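Local coordinates for protein beta-galactosidase (Bacteroides thetaiotaomicron, PDB 5MUJ) that probably acts as a glycoside hydrolase on rhamnogalacturonan II, a plant pectin, and binds its chain B oligosaccharide, at residues V65-Q68 with G69-W72. Residues are numbered along the deposited sequence; the frame is centred on the assembly and turned at random.
Sequences VFRQ and GDKW
Arg67 lays its CB over one face of the Trp72 indole, a CH-pi contact with CB 4.0 Å from the centroid of the six-membered ring. The two residues form the non-hydrogen-bonded pair beside the tight end of a beta hairpin, whose strands 59-68 and 71-79 are neighbours in a four-stranded antiparallel sheet, one of five such sheets, consistent with the blades of a five-bladed beta-propeller. A type II' turn from Gln68 to Lys71 reverses the chain, with Gly69 taking the positive phi (70°) of its first corner. Two backbone bonds close it: Gln68 N bonds to Lys71 O at 3.0 Å, and Lys71 N to Gln68 O at 3.1 Å.

CG of Arg67 stands roughly anti to the backbone N (chi1 153°), and bends at chi2 and chi3 then carry the chain forward over the turn, bringing CD to 3.1 Å from Gly69 O. There Arg67 NH1 and Asp70 OD1 form a salt bridge at 3.5 Å, the guanidinium plane almost perpendicular to the carboxylate. OD1 sits over the guanidinium face, so the attraction is one of charge alone and no N-H points at it.

His340 meets Trp72 edge-to-face and Ile338 also touches it, joining the hairpin to strand 331-340 of another sheet. The CG1 methyl of Val65 comes within 4.0 Å of Trp72 CE3.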
# COMPACT_ATOMS: atom_id res chain seq x y z
N VAL A 65 3.51 7.42 -3.63
CA VAL A 65 4.32 8.51 -4.25
C VAL A 65 3.68 8.98 -5.53
O VAL A 65 3.27 8.20 -6.37
CB VAL A 65 5.80 8.11 -4.52
CG1 VAL A 65 6.55 9.25 -5.28
CG2 VAL A 65 6.52 7.78 -3.24
N PHE A 66 3.61 10.30 -5.65
CA PHE A 66 3.06 10.92 -6.84
C PHE A 66 3.71 12.28 -7.14
O PHE A 66 4.48 12.78 -6.35
CB PHE A 66 1.54 11.03 -6.71
CG PHE A 66 1.07 11.71 -5.46
CD1 PHE A 66 1.04 11.00 -4.26
CD2 PHE A 66 0.60 13.03 -5.47
CE1 PHE A 66 0.62 11.61 -3.09
CE2 PHE A 66 0.16 13.62 -4.31
CZ PHE A 66 0.15 12.90 -3.13
N ARG A 67 3.37 12.84 -8.29
CA ARG A 67 4.03 14.07 -8.79
C ARG A 67 2.96 15.12 -9.10
O ARG A 67 1.93 14.81 -9.66
CB ARG A 67 4.85 13.67 -10.02
CG ARG A 67 5.15 14.69 -11.10
CD ARG A 67 6.38 15.53 -10.81
NE ARG A 67 7.40 15.40 -11.86
CZ ARG A 67 7.28 15.78 -13.14
NH1 ARG A 67 6.17 16.36 -13.60
NH2 ARG A 67 8.30 15.58 -13.98
N GLN A 68 3.22 16.37 -8.71
CA GLN A 68 2.42 17.52 -9.18
C GLN A 68 3.38 18.63 -9.51
O GLN A 68 4.15 19.03 -8.64
CB GLN A 68 1.44 18.02 -8.12
CG GLN A 68 0.63 19.22 -8.58
CD GLN A 68 -0.53 19.51 -7.66
OE1 GLN A 68 -0.43 20.34 -6.78
NE2 GLN A 68 -1.64 18.83 -7.87
N GLY A 69 3.30 19.14 -10.73
CA GLY A 69 4.28 20.07 -11.25
C GLY A 69 5.55 19.28 -11.45
O GLY A 69 5.52 18.25 -12.13
N ASP A 70 6.65 19.74 -10.86
CA ASP A 70 7.88 18.94 -10.79
C ASP A 70 8.22 18.52 -9.36
O ASP A 70 9.32 18.03 -9.11
CB ASP A 70 9.05 19.69 -11.42
CG ASP A 70 8.79 20.07 -12.87
OD1 ASP A 70 8.23 19.23 -13.61
OD2 ASP A 70 9.14 21.21 -13.25
N LYS A 71 7.27 18.70 -8.43
CA LYS A 71 7.44 18.26 -7.04
C LYS A 71 6.94 16.84 -6.84
O LYS A 71 5.83 16.51 -7.27
CB LYS A 71 6.64 19.14 -6.09
CG LYS A 71 6.98 18.95 -4.62
CD LYS A 71 8.27 19.66 -4.21
CE LYS A 71 8.09 21.17 -4.10
NZ LYS A 71 9.36 21.84 -3.67
N TRP A 72 7.73 16.04 -6.13
CA TRP A 72 7.33 14.71 -5.74
C TRP A 72 6.69 14.75 -4.34
O TRP A 72 7.17 15.41 -3.42
CB TRP A 72 8.52 13.76 -5.72
CG TRP A 72 9.13 13.57 -7.09
CD1 TRP A 72 10.25 14.19 -7.62
CD2 TRP A 72 8.63 12.72 -8.12
NE1 TRP A 72 10.45 13.77 -8.90
CE2 TRP A 72 9.49 12.85 -9.23
CE3 TRP A 72 7.54 11.85 -8.21
CZ2 TRP A 72 9.28 12.14 -10.42
CZ3 TRP A 72 7.35 11.14 -9.39
CH2 TRP A 72 8.21 11.27 -10.46